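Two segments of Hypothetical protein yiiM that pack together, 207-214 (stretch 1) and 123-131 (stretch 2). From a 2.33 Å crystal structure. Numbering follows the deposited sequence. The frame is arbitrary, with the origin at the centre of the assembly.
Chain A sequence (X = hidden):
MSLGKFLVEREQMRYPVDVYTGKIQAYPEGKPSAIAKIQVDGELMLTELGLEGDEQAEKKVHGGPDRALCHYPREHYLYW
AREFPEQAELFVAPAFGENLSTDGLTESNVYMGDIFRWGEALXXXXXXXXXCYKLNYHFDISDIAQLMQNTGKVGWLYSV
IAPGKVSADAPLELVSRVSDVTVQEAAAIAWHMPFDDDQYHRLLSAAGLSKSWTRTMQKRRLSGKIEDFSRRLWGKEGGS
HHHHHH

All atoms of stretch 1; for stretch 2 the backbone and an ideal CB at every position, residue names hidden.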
ATOM      1  N   ALA A 207      -4.797   6.188 -13.270  1.00 24.21           N
ATOM      2  CA  ALA A 207      -6.106   5.674 -12.912  1.00 25.08           C
ATOM      3  C   ALA A 207      -6.105   5.178 -11.453  1.00 25.29           C
ATOM      4  O   ALA A 207      -5.053   4.816 -10.932  1.00 22.80           O
ATOM      5  CB  ALA A 207      -6.421   4.504 -13.851  1.00 24.14           C
ATOM      6  N   GLY A 208      -7.260   5.249 -10.788  1.00 24.09           N
ATOM      7  CA  GLY A 208      -7.460   4.732  -9.460  1.00 23.34           C
ATOM      8  C   GLY A 208      -6.884   5.454  -8.265  1.00 22.42           C
ATOM      9  O   GLY A 208      -6.964   4.974  -7.125  1.00 20.96           O
ATOM     10  N   LEU A 209      -6.209   6.575  -8.458  1.00 21.66           N
ATOM     11  CA  LEU A 209      -5.553   7.327  -7.434  1.00 21.19           C
ATOM     12  C   LEU A 209      -6.514   7.712  -6.307  1.00 22.59           C
ATOM     13  O   LEU A 209      -7.627   8.177  -6.556  1.00 20.81           O
ATOM     14  CB  LEU A 209      -4.881   8.585  -8.026  1.00 18.74           C
ATOM     15  CG  LEU A 209      -3.914   9.283  -7.056  1.00 18.74           C
ATOM     16  CD1 LEU A 209      -2.758   8.345  -6.692  1.00 18.26           C
ATOM     17  CD2 LEU A 209      -3.394  10.586  -7.598  1.00 17.18           C
ATOM     18  N   SER A 210      -6.072   7.481  -5.066  1.00 21.47           N
ATOM     19  CA  SER A 210      -6.940   7.838  -3.937  1.00 24.35           C
ATOM     20  C   SER A 210      -7.198   9.348  -3.923  1.00 23.56           C
ATOM     21  O   SER A 210      -6.311  10.141  -4.285  1.00 23.14           O
ATOM     22  CB  SER A 210      -6.300   7.417  -2.615  1.00 21.78           C
ATOM     23  OG  SER A 210      -5.153   8.223  -2.399  1.00 27.38           O
ATOM     24  N   LYS A 211      -8.353   9.730  -3.404  1.00 23.72           N
ATOM     25  CA  LYS A 211      -8.766  11.134  -3.346  1.00 23.10           C
ATOM     26  C   LYS A 211      -7.756  11.961  -2.566  1.00 20.74           C
ATOM     27  O   LYS A 211      -7.372  13.061  -2.990  1.00 21.00           O
ATOM     28  CB  LYS A 211     -10.157  11.309  -2.757  1.00 24.51           C
ATOM     29  CG  LYS A 211     -11.278  10.729  -3.612  1.00 29.93           C
ATOM     30  CD  LYS A 211     -12.617  11.122  -2.985  1.00 35.82           C
ATOM     31  CE  LYS A 211     -13.783  10.818  -3.898  1.00 42.47           C
ATOM     32  NZ  LYS A 211     -13.564   9.591  -4.739  1.00 45.21           N
ATOM     33  N   SER A 212      -7.260  11.388  -1.489  1.00 19.02           N
ATOM     34  CA  SER A 212      -6.270  12.091  -0.670  1.00 19.90           C
ATOM     35  C   SER A 212      -4.969  12.293  -1.448  1.00 19.70           C
ATOM     36  O   SER A 212      -4.339  13.339  -1.332  1.00 17.51           O
ATOM     37  CB  SER A 212      -6.051  11.331   0.630  1.00 17.75           C
ATOM     38  OG  SER A 212      -5.175  10.259   0.412  1.00 20.14           O
ATOM     39  N   TRP A 213      -4.525  11.336  -2.260  1.00 19.62           N
ATOM     40  CA  TRP A 213      -3.293  11.588  -3.031  1.00 21.01           C
ATOM     41  C   TRP A 213      -3.573  12.597  -4.135  1.00 21.37           C
ATOM     42  O   TRP A 213      -2.704  13.412  -4.446  1.00 21.70           O
ATOM     43  CB  TRP A 213      -2.677  10.281  -3.528  1.00 20.64           C
ATOM     44  CG  TRP A 213      -1.750   9.679  -2.515  1.00 21.43           C
ATOM     45  CD1 TRP A 213      -2.067   9.341  -1.231  1.00 19.97           C
ATOM     46  CD2 TRP A 213      -0.353   9.397  -2.679  1.00 18.94           C
ATOM     47  NE1 TRP A 213      -0.954   8.846  -0.601  1.00 19.85           N
ATOM     48  CE2 TRP A 213       0.108   8.871  -1.453  1.00 19.12           C
ATOM     49  CE3 TRP A 213       0.545   9.547  -3.732  1.00 19.48           C
ATOM     50  CZ2 TRP A 213       1.426   8.471  -1.249  1.00 20.58           C
ATOM     51  CZ3 TRP A 213       1.863   9.144  -3.538  1.00 22.82           C
ATOM     52  CH2 TRP A 213       2.296   8.615  -2.311  1.00 21.10           C
ATOM     53  N   THR A 214      -4.768  12.582  -4.726  1.00 21.03           N
ATOM     54  CA  THR A 214      -5.144  13.565  -5.740  1.00 22.25           C
ATOM     55  C   THR A 214      -5.084  14.978  -5.161  1.00 22.96           C
ATOM     56  O   THR A 214      -4.538  15.923  -5.731  1.00 22.83           O
ATOM     57  CB  THR A 214      -6.578  13.281  -6.240  1.00 23.45           C
ATOM     58  OG1 THR A 214      -6.567  11.996  -6.910  1.00 24.66           O
ATOM     59  CG2 THR A 214      -7.044  14.365  -7.190  1.00 18.19           C
ATOM     60  N   UNK A 123     -10.333  -5.546  -6.676  1.00 22.10           N
ATOM     61  CA  UNK A 123      -9.639  -4.526  -5.913  1.00 21.79           C
ATOM     62  C   UNK A 123      -8.710  -3.735  -6.841  1.00 22.66           C
ATOM     63  O   UNK A 123      -8.298  -4.278  -7.880  1.00 21.95           O
ATOM     64  CB  UNK A 123      -8.854  -5.155  -4.760  1.00 21.79           C
ATOM     65  N   UNK A 124      -8.470  -2.476  -6.473  1.00 19.42           N
ATOM     66  CA  UNK A 124      -7.634  -1.610  -7.264  1.00 17.78           C
ATOM     67  C   UNK A 124      -6.599  -0.860  -6.423  1.00 16.83           C
ATOM     68  O   UNK A 124      -6.934  -0.266  -5.411  1.00 14.00           O
ATOM     69  CB  UNK A 124      -8.509  -0.614  -8.028  1.00 17.78           C
ATOM     70  N   UNK A 125      -5.362  -0.845  -6.906  1.00 17.39           N
ATOM     71  CA  UNK A 125      -4.274  -0.152  -6.178  1.00 18.46           C
ATOM     72  C   UNK A 125      -4.568   1.339  -6.215  1.00 18.44           C
ATOM     73  O   UNK A 125      -4.745   1.893  -7.295  1.00 18.37           O
ATOM     74  CB  UNK A 125      -2.902  -0.452  -6.785  1.00 18.46           C
ATOM     75  N   UNK A 126      -4.661   1.968  -5.049  1.00 18.57           N
ATOM     76  CA  UNK A 126      -5.061   3.382  -5.019  1.00 19.27           C
ATOM     77  C   UNK A 126      -3.960   4.322  -4.608  1.00 19.88           C
ATOM     78  O   UNK A 126      -3.985   5.510  -4.934  1.00 20.79           O
ATOM     79  CB  UNK A 126      -6.244   3.568  -4.067  1.00 19.27           C
ATOM     80  N   UNK A 127      -2.943   3.835  -3.896  1.00 21.52           N
ATOM     81  CA  UNK A 127      -1.830   4.692  -3.486  1.00 22.26           C
ATOM     82  C   UNK A 127      -0.764   3.877  -2.757  1.00 23.15           C
ATOM     83  O   UNK A 127      -1.044   2.788  -2.245  1.00 23.65           O
ATOM     84  CB  UNK A 127      -2.329   5.829  -2.593  1.00 22.26           C
ATOM     85  N   UNK A 128       0.448   4.416  -2.726  1.00 23.37           N
ATOM     86  CA  UNK A 128       1.522   3.790  -1.933  1.00 23.23           C
ATOM     87  C   UNK A 128       1.143   3.987  -0.477  1.00 23.54           C
ATOM     88  O   UNK A 128       0.287   4.851  -0.223  1.00 24.10           O
ATOM     89  CB  UNK A 128       2.897   4.387  -2.241  1.00 23.23           C
ATOM     90  N   UNK A 129       1.503   3.099   0.432  1.00 25.12           N
ATOM     91  CA  UNK A 129       1.185   3.285   1.845  1.00 26.16           C
ATOM     92  C   UNK A 129       2.117   4.373   2.404  1.00 26.04           C
ATOM     93  O   UNK A 129       3.319   4.393   2.116  1.00 24.24           O
ATOM     94  CB  UNK A 129       1.331   1.975   2.622  1.00 26.16           C
ATOM     95  N   UNK A 130       1.574   5.284   3.148  1.00 27.48           N
ATOM     96  CA  UNK A 130       2.222   6.409   3.786  1.00 30.56           C
ATOM     97  C   UNK A 130       2.743   6.123   5.190  1.00 31.36           C
ATOM     98  O   UNK A 130       1.982   6.213   6.152  1.00 32.01           O
ATOM     99  CB  UNK A 130       1.244   7.584   3.841  1.00 30.56           C
ATOM    100  N   UNK A 131       4.036   5.931   5.362  1.00 33.43           N
ATOM    101  CA  UNK A 131       4.613   5.699   6.680  1.00 34.97           C
ATOM    102  C   UNK A 131       4.174   6.774   7.668  1.00 35.04           C
ATOM    103  O   UNK A 131       4.128   7.964   7.362  1.00 35.90           O
ATOM    104  CB  UNK A 131       6.140   5.655   6.592  1.00 34.97           C
TER

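Position 123 lies beyond the reach of stretch 1, which sets no rule there; strand-like backbone angles (-124/152) would suit a beta-branched residue. It is Ile123.

At 124 the CA-to-CB bond points toward stretch 1, yet no atom of it lies within 5.5 Å of the ideal CB. A long side chain is needed to close that gap, and a polar end could use the backbone near Gly208. The residue is Gln124, extended through chi1 and chi2, with OE1 3.5 Å from Gly208 CA. A water links the two sides, donating to Gln124 OE1 (2.7 Å) and to Gly208 O (2.8 Å). Gly208 has positive phi, and a CB there would come 2.7 Å from Gln124 CD, a clash.

Position 125 points sideways, with nothing of stretch 1 within 5.5 Å of its ideal CB, so this contact hardly discriminates. The residue is Val125, whose beta-branched side chain suits a strand.

At 126 the backbone does the work. The carbonyl O of 126 accepts from Ser210 N at 2.9 Å, a bond open to most residues. The ideal CB is 3.4 Å from Gly208 O; a small residue fits easily, and a larger one would have to lead away from that atom. Ser126 is small, and its CA sits 3.3 Å from Gly208 O in a CA-H...O contact; its OG bonds elsewhere in the structure.

Position 127 points toward stretch 1, its ideal CB 3.7 Å from Ser210 OG and 3.8 Å from Trp213 CD1. Ser210 OG, already accepting from Trp213 N as the helix N-cap, still has a proton to give, so a side chain carrying an acceptor fits; Asn, Gln, Asp or Glu are candidates. Gln127 takes that proton, with OE1 2.8 Å from Ser210 OG, while CB lies over the Trp213 five-membered ring, 3.8 Å from its centroid. Its NE2 turns to its own strand, 3.1 Å from the carbonyl O of 128.

At 128 phi is -69° and the ideal CB is 4.3 Å from Trp213 CH2, beside an indole face. Proline or a modest aliphatic would suit. Pro128 lays CD over the six-membered ring, 3.6 Å from its centroid, and CG reaches 3.5 Å from Trp213 CH2. Together with 127 it covers one face of the indole.

Position 129 points away, leaving its choice free of this contact: Arg129.

Position 130 points toward stretch 1, whose Trp213 NE1 is 5.1 Å from the ideal CB; the gap leaves room, so polar residues and longer ones are also plausible. Ser130 places OG at the indole edge, 4.3 Å from Trp213 CZ2.

Position 131 is out of reach: Pro131.

Stretch 2, residues 123-131: IQVSQPRSP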
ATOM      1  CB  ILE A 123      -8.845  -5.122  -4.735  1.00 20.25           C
ATOM      2  CG1 ILE A 123      -7.713  -6.017  -5.199  1.00 17.99           C
ATOM      3  CG2 ILE A 123      -9.812  -5.864  -3.804  1.00 19.53           C
ATOM      4  CD1 ILE A 123      -6.785  -6.550  -4.118  1.00 12.93           C
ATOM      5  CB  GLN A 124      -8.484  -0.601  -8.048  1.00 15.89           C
ATOM      6  CG  GLN A 124      -7.611   0.336  -8.923  1.00 13.69           C
ATOM      7  CD  GLN A 124      -8.479   1.153  -9.856  1.00 13.63           C
ATOM      8  OE1 GLN A 124      -9.394   1.847  -9.417  1.00 16.22           O
ATOM      9  NE2 GLN A 124      -8.202   1.112 -11.145  1.00 18.81           N
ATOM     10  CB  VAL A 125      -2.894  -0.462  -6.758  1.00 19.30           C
ATOM     11  CG1 VAL A 125      -1.803   0.332  -6.051  1.00 18.10           C
ATOM     12  CG2 VAL A 125      -2.622  -1.961  -6.663  1.00 18.63           C
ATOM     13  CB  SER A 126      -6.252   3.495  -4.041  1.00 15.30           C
ATOM     14  OG  SER A 126      -5.726   3.339  -2.722  1.00 19.66           O
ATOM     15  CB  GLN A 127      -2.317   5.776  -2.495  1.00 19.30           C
ATOM     16  CG  GLN A 127      -2.881   5.180  -1.200  1.00 21.37           C
ATOM     17  CD  GLN A 127      -3.112   6.245  -0.132  1.00 24.24           C
ATOM     18  OE1 GLN A 127      -4.044   7.046  -0.173  1.00 21.64           O
ATOM     19  NE2 GLN A 127      -2.200   6.309   0.841  1.00 24.56           N
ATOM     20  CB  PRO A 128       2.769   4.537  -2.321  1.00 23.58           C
ATOM     21  CG  PRO A 128       2.434   5.371  -3.507  1.00 23.53           C
ATOM     22  CD  PRO A 128       0.937   5.539  -3.531  1.00 22.32           C
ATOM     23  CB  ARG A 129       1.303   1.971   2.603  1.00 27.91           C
ATOM     24  CG  ARG A 129       0.927   2.032   4.099  1.00 28.77           C
ATOM     25  CD  ARG A 129       2.184   2.325   4.932  1.00 33.04           C
ATOM     26  NE  ARG A 129       1.951   2.037   6.349  1.00 33.76           N
ATOM     27  CZ  ARG A 129       1.915   0.812   6.877  1.00 34.37           C
ATOM     28  NH1 ARG A 129       2.101  -0.264   6.104  1.00 32.02           N
ATOM     29  NH2 ARG A 129       1.653   0.680   8.173  1.00 30.69           N
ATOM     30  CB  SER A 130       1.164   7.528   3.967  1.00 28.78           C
ATOM     31  OG  SER A 130       1.327   8.570   3.058  1.00 33.78           O
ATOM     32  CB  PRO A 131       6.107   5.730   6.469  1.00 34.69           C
ATOM     33  CG  PRO A 131       6.357   6.093   5.072  1.00 34.18           C
ATOM     34  CD  PRO A 131       5.070   6.039   4.317  1.00 34.35           C
TER
HETATM   35  O   HOH W   1      -9.034   3.100  -7.031  1.00 19.89           O
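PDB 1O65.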